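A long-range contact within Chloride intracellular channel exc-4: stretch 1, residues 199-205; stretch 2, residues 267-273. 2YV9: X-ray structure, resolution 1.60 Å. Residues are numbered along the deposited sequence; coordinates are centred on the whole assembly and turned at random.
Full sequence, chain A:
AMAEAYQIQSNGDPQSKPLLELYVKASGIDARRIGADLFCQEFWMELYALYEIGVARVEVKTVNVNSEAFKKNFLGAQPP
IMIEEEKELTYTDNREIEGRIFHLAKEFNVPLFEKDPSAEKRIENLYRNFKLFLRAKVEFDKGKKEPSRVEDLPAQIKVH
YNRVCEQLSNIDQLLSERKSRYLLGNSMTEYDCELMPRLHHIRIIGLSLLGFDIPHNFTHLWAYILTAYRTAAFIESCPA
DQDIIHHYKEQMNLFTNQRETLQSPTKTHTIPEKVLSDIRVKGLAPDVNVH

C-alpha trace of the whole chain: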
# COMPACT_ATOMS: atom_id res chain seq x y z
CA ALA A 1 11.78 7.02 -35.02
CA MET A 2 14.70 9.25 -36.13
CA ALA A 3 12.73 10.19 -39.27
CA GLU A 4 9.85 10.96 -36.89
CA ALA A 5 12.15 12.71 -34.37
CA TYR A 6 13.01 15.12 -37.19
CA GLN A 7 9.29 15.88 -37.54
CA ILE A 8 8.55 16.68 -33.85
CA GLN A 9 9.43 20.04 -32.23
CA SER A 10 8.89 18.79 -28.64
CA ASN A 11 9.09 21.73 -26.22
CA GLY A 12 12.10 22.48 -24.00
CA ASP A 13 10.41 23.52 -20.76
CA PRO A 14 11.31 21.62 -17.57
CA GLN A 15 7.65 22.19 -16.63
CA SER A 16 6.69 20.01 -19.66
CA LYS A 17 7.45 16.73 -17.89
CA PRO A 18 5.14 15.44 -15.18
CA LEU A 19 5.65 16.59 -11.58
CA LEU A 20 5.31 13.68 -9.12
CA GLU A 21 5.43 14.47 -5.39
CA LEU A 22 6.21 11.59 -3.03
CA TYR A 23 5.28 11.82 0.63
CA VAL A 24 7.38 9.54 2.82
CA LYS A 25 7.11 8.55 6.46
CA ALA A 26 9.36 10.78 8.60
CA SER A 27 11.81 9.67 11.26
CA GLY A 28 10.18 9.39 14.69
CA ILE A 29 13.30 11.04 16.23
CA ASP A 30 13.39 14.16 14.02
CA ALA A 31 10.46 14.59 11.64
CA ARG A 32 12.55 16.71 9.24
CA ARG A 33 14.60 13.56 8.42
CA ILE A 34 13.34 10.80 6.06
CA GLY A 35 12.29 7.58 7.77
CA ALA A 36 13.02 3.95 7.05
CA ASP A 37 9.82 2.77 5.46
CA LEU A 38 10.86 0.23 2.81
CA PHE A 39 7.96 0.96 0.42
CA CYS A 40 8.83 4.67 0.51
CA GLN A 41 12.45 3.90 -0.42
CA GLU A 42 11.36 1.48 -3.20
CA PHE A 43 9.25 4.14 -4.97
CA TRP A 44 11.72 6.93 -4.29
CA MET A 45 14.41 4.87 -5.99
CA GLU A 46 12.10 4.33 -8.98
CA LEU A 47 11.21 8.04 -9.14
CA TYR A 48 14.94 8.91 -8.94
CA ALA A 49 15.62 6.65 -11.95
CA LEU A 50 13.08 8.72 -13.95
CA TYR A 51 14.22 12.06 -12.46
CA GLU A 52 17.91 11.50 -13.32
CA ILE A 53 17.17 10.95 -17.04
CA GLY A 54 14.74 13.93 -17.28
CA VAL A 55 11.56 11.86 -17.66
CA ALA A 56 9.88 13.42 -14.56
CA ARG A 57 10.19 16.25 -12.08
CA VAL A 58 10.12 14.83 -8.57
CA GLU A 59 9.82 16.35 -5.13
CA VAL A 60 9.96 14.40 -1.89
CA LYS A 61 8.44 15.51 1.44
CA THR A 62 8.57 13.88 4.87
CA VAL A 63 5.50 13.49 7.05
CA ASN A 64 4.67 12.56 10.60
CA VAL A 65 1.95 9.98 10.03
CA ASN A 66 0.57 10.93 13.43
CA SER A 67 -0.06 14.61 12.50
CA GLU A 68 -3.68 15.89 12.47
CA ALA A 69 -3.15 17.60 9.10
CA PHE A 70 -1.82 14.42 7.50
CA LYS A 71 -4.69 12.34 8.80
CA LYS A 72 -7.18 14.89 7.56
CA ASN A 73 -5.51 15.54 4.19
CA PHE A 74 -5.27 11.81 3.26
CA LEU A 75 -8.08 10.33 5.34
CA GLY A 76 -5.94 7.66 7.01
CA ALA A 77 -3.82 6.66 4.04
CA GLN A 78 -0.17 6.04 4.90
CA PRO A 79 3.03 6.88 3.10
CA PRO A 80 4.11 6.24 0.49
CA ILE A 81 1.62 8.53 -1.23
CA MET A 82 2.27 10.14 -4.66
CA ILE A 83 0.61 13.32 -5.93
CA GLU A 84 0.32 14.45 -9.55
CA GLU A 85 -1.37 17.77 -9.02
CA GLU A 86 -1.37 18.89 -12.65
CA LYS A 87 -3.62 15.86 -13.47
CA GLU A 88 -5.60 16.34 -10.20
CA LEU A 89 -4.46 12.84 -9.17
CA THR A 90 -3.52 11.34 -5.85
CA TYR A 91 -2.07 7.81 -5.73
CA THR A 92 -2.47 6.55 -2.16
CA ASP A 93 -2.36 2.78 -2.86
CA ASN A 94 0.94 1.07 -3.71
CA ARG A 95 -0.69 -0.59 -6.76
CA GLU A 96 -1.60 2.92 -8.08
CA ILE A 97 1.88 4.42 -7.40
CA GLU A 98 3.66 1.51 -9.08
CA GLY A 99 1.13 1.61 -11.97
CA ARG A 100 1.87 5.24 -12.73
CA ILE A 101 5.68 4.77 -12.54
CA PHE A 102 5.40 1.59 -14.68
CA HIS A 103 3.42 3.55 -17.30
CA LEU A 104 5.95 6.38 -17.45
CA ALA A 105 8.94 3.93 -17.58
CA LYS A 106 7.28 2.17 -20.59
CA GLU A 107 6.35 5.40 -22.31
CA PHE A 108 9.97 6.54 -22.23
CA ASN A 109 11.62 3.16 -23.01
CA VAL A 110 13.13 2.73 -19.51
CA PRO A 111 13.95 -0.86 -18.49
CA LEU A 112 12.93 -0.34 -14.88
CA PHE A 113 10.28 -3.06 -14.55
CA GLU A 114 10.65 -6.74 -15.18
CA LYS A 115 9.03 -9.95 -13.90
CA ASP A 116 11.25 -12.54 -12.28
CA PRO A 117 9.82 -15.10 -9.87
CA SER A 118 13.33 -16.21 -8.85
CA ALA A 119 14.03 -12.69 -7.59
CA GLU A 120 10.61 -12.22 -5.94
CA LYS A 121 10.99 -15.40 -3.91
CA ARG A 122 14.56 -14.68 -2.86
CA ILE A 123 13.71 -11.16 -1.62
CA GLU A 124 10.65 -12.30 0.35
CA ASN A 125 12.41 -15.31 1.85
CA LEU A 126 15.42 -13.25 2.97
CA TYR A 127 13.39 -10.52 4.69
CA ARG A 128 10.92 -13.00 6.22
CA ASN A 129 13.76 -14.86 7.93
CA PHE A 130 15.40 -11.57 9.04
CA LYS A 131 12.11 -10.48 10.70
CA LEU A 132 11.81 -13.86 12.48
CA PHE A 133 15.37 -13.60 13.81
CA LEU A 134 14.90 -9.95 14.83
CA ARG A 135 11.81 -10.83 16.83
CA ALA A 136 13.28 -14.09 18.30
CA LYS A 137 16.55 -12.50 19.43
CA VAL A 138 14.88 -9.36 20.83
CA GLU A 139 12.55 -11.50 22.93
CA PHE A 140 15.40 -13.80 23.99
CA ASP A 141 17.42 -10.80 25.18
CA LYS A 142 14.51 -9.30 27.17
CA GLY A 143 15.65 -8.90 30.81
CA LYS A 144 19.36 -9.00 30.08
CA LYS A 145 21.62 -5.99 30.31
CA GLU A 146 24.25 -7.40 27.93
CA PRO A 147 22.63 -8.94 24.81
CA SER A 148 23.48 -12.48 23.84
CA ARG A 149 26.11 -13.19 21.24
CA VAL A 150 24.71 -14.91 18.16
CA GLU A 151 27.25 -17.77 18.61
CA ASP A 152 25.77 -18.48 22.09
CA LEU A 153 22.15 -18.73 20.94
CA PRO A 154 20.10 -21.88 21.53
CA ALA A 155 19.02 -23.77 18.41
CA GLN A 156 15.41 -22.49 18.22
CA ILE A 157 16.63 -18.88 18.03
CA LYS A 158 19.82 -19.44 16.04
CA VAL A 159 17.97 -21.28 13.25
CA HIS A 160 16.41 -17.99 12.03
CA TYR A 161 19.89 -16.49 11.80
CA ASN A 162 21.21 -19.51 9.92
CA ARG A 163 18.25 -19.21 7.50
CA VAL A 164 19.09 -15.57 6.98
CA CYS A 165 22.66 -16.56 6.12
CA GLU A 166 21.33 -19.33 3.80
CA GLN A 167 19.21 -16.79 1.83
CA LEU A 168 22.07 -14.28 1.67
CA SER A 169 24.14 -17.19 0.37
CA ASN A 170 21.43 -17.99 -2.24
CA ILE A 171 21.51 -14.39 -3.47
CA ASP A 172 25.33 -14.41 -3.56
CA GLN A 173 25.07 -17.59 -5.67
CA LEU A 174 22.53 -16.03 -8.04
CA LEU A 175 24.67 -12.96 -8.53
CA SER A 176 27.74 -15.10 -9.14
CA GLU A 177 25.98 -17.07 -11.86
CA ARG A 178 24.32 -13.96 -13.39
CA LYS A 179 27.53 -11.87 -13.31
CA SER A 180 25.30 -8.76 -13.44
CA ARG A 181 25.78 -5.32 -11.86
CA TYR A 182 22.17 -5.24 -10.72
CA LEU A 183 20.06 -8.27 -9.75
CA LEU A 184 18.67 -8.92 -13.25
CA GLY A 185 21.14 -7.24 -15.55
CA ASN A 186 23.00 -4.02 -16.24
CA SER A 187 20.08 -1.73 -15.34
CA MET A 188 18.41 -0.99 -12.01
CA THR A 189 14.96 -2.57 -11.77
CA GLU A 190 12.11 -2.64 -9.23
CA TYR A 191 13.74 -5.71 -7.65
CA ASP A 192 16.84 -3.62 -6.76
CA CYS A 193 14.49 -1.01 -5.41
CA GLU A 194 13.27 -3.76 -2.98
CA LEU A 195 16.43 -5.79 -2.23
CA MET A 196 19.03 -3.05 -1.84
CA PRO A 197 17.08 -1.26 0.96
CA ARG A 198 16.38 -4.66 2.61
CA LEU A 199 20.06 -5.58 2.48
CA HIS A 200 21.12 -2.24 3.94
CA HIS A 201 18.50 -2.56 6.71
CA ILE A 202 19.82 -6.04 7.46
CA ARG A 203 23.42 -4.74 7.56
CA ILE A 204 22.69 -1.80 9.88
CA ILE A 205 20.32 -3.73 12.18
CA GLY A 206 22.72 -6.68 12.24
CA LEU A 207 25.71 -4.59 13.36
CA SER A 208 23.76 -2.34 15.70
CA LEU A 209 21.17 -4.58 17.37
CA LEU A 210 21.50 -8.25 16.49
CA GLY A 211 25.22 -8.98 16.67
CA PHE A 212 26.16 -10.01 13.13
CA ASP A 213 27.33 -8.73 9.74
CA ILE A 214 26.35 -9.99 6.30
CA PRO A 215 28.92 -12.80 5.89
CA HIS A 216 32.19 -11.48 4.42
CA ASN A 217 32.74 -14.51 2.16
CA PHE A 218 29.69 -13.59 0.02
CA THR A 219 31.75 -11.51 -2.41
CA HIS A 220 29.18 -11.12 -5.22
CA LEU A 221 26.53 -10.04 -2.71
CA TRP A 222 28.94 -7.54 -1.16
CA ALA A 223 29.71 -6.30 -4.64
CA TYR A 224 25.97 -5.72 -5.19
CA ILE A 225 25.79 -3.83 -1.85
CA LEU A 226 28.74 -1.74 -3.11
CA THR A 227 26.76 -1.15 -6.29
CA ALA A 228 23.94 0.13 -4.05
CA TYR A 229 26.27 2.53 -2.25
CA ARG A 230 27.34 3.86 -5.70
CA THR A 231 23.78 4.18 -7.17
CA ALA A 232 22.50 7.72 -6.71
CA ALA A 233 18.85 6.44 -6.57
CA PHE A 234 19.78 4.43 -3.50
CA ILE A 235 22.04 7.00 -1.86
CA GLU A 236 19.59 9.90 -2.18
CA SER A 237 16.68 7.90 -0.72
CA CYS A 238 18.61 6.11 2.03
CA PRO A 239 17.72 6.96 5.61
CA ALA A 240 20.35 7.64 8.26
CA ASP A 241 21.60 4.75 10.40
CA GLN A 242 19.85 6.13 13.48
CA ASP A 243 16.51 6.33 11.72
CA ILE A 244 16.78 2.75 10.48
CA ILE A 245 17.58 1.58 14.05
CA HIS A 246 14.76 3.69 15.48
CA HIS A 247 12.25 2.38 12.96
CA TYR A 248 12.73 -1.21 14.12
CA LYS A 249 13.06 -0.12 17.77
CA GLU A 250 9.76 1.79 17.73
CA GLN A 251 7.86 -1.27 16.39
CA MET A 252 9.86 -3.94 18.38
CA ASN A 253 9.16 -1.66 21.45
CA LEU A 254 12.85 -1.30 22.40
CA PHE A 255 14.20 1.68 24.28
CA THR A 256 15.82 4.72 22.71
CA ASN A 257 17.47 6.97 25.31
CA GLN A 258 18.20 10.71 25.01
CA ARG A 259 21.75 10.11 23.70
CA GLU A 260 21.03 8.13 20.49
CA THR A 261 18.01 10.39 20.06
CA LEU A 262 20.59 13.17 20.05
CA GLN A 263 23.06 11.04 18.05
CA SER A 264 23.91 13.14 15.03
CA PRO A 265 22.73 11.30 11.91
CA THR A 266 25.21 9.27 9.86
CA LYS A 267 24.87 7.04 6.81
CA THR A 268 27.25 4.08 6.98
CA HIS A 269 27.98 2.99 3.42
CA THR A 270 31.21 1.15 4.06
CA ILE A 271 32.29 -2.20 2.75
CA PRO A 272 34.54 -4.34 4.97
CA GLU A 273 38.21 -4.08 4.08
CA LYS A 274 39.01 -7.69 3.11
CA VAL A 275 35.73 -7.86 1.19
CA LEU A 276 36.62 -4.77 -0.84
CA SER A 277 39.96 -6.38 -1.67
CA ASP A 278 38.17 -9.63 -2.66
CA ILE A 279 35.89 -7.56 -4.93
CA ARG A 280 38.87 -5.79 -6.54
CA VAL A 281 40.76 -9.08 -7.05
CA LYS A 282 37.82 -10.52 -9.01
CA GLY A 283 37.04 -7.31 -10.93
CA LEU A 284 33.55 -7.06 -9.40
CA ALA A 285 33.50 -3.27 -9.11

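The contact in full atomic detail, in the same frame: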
# COMPACT_ATOMS: atom_id res chain seq x y z
N LEU A 199 18.71 -5.23 2.13
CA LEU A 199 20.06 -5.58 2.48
C LEU A 199 20.69 -4.57 3.42
O LEU A 199 21.34 -4.95 4.38
CB LEU A 199 20.90 -5.79 1.24
CG LEU A 199 20.66 -7.04 0.42
CD1 LEU A 199 21.44 -7.00 -0.94
CD2 LEU A 199 21.09 -8.36 1.19
N HIS A 200 20.52 -3.29 3.11
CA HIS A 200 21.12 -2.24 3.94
C HIS A 200 20.50 -2.24 5.32
O HIS A 200 21.22 -2.15 6.33
CB HIS A 200 20.88 -0.89 3.32
CG HIS A 200 21.61 0.21 4.01
ND1 HIS A 200 22.99 0.24 4.15
CD2 HIS A 200 21.14 1.30 4.67
CE1 HIS A 200 23.32 1.31 4.85
NE2 HIS A 200 22.23 1.96 5.18
N HIS A 201 19.18 -2.40 5.41
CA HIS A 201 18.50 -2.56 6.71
C HIS A 201 19.13 -3.74 7.50
O HIS A 201 19.45 -3.65 8.70
CB HIS A 201 17.00 -2.81 6.60
CG HIS A 201 16.19 -1.60 6.27
ND1 HIS A 201 14.91 -1.41 6.75
CD2 HIS A 201 16.51 -0.48 5.56
CE1 HIS A 201 14.46 -0.25 6.29
NE2 HIS A 201 15.41 0.34 5.58
N ILE A 202 19.30 -4.87 6.80
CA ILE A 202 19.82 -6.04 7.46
C ILE A 202 21.24 -5.75 7.97
O ILE A 202 21.62 -6.16 9.06
CB ILE A 202 19.83 -7.25 6.49
CG1 ILE A 202 18.40 -7.71 6.31
CG2 ILE A 202 20.63 -8.32 7.02
CD1 ILE A 202 18.18 -8.78 5.23
N ARG A 203 22.04 -5.03 7.15
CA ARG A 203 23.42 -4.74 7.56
C ARG A 203 23.48 -3.85 8.81
O ARG A 203 24.14 -4.17 9.80
CB ARG A 203 24.18 -4.05 6.43
CG ARG A 203 25.64 -4.40 6.41
CD ARG A 203 26.51 -3.46 7.18
NE ARG A 203 27.88 -3.97 7.34
CZ ARG A 203 28.99 -3.27 7.12
NH1 ARG A 203 28.95 -2.02 6.73
NH2 ARG A 203 30.16 -3.82 7.37
N ILE A 204 22.74 -2.76 8.76
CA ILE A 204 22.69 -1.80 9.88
C ILE A 204 22.11 -2.44 11.13
O ILE A 204 22.66 -2.29 12.22
CB ILE A 204 21.88 -0.54 9.50
CG1 ILE A 204 22.52 0.23 8.34
CG2 ILE A 204 21.73 0.43 10.70
CD1 ILE A 204 24.00 0.54 8.51
N ILE A 205 20.98 -3.12 11.00
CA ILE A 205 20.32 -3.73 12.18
C ILE A 205 21.18 -4.90 12.70
O ILE A 205 21.34 -5.11 13.90
CB ILE A 205 18.89 -4.17 11.87
CG1 ILE A 205 18.02 -2.96 11.59
CG2 ILE A 205 18.27 -5.01 13.05
CD1 ILE A 205 18.05 -1.89 12.72
N LYS A 267 25.30 8.01 7.77
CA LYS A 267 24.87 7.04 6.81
C LYS A 267 26.09 6.16 6.50
O LYS A 267 26.99 6.57 5.76
CB LYS A 267 24.45 7.69 5.49
CG LYS A 267 23.13 8.40 5.44
CD LYS A 267 22.70 8.55 3.97
CE LYS A 267 21.89 9.79 3.72
NZ LYS A 267 21.73 9.95 2.25
N THR A 268 26.11 4.97 7.08
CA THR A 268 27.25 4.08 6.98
C THR A 268 27.14 3.27 5.70
O THR A 268 26.37 2.33 5.63
CB THR A 268 27.32 3.15 8.20
OG1 THR A 268 27.49 3.94 9.39
CG2 THR A 268 28.46 2.17 8.09
N HIS A 269 27.90 3.68 4.68
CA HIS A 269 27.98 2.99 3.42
C HIS A 269 29.41 2.53 3.18
O HIS A 269 30.07 3.00 2.27
CB HIS A 269 27.57 3.95 2.29
CG HIS A 269 26.13 4.33 2.33
ND1 HIS A 269 25.58 5.27 1.50
CD2 HIS A 269 25.12 3.86 3.10
CE1 HIS A 269 24.28 5.36 1.74
NE2 HIS A 269 23.99 4.53 2.73
N THR A 270 29.83 1.58 3.99
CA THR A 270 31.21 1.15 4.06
C THR A 270 31.27 -0.35 3.95
O THR A 270 30.66 -1.06 4.72
CB THR A 270 31.77 1.58 5.41
OG1 THR A 270 31.84 3.01 5.42
CG2 THR A 270 33.13 0.98 5.64
N ILE A 271 32.04 -0.81 2.98
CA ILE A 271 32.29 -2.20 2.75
C ILE A 271 33.47 -2.68 3.61
O ILE A 271 34.48 -1.98 3.72
CB ILE A 271 32.68 -2.41 1.26
CG1 ILE A 271 31.60 -1.82 0.34
CG2 ILE A 271 32.94 -3.91 1.00
CD1 ILE A 271 30.19 -2.39 0.56
N PRO A 272 33.36 -3.87 4.24
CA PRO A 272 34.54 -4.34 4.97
C PRO A 272 35.81 -4.41 4.10
O PRO A 272 35.75 -4.68 2.88
CB PRO A 272 34.13 -5.73 5.46
CG PRO A 272 32.64 -5.66 5.53
CD PRO A 272 32.23 -4.81 4.36
N GLU A 273 36.94 -4.25 4.78
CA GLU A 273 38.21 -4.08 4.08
C GLU A 273 38.60 -5.27 3.20
O GLU A 273 39.02 -5.09 2.04
CB GLU A 273 39.34 -3.85 5.10
CG GLU A 273 40.74 -3.71 4.51
CD GLU A 273 41.71 -3.16 5.53
OE1 GLU A 273 42.28 -3.98 6.28
OE2 GLU A 273 41.80 -1.91 5.62
O HOH W 1 26.86 -0.30 5.49

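The most unusual feature of this contact is that one arginine nitrogen reaches two loop carbonyls, one directly and one through a water. The arginine is buried on a helix and reaches out to an irregular loop. Arg-203 NH1 lies 2.8 Å from Thr-270 O, a short but weak hydrogen bond, since the N-H...O angle of 126° is far from straight. Arg-203 NH1 gives a second hydrogen bond to water 1, 3.0 Å from its oxygen, and that water donates in turn to Thr-268 O, 2.7 Å from the water oxygen. The guanidinium thus addresses two carbonyls two residues apart in a segment without regular secondary structure.

The arginine takes an unusual shape to get there. Its CA-to-CB bond points toward the loop, but chi1 (-148°) and chi2 (-92°) both sit between the usual wells before chi3 returns to t. Length and several donors are what suit arginine to this place: NE and NH2 are also hydrogen-bonded elsewhere in the structure, while NH1 makes the hydrogen bonds to Thr-270 O and water 1. Carbon atoms pack nearby, with Arg-203 NH2 3.6 Å from Pro-272 CG and Arg-203 NH1 4.4 Å from Thr-268 CG2. Pro-272, at the N-cap position just before a helix, offers a compact ring against the end of the arginine. Its phi of -56° is one that the proline ring readily accepts.

One helical turn earlier, His-200 also points toward the loop, and its ring meets another histidine. The pair is an offset edge-to-face arrangement, the edge of His-269 toward the face of His-200, with centroids 5.1 Å apart and planes at 80°. The closest atoms are His-200 CE1 and His-269 CD2, at 3.6 Å. His-269 achieves this although its CA-to-CB bond points away; with chi1 at m, the end of the side chain comes back nearer the helix. At the edge of the His-200 ring, His-200 CE1 lies 3.3 Å from Thr-268 O, near the ring plane, where a polarised C-H can sit comfortably against an oxygen. His-200 ND1 is hydrogen-bonded elsewhere in the structure, whereas His-269 NE2 is buried by the contact with no partner in the model.

Ile-204 adds a hydrocarbon contact. Its CA-to-CB bond points sideways, but chi1 and chi2, both m, bring Ile-204 CD1 to 4.1 Å from Thr-268 O and 4.2 Å from Thr-268 CB. Thr-268 is therefore the hub of the loop side, touching all three helix residues, while its OG1 is hydrogen-bonded elsewhere.

The whole contact buries only 251 Å², of which Arg-203 contributes 72 Å², the largest share. The rule to read here is one of spacing: positions 200, 203 and 204 lie along one side of a regular helix, and a loop can be held against it by offering carbonyls to an arginine, an edge to a ring and a small branched side chain to an isoleucine.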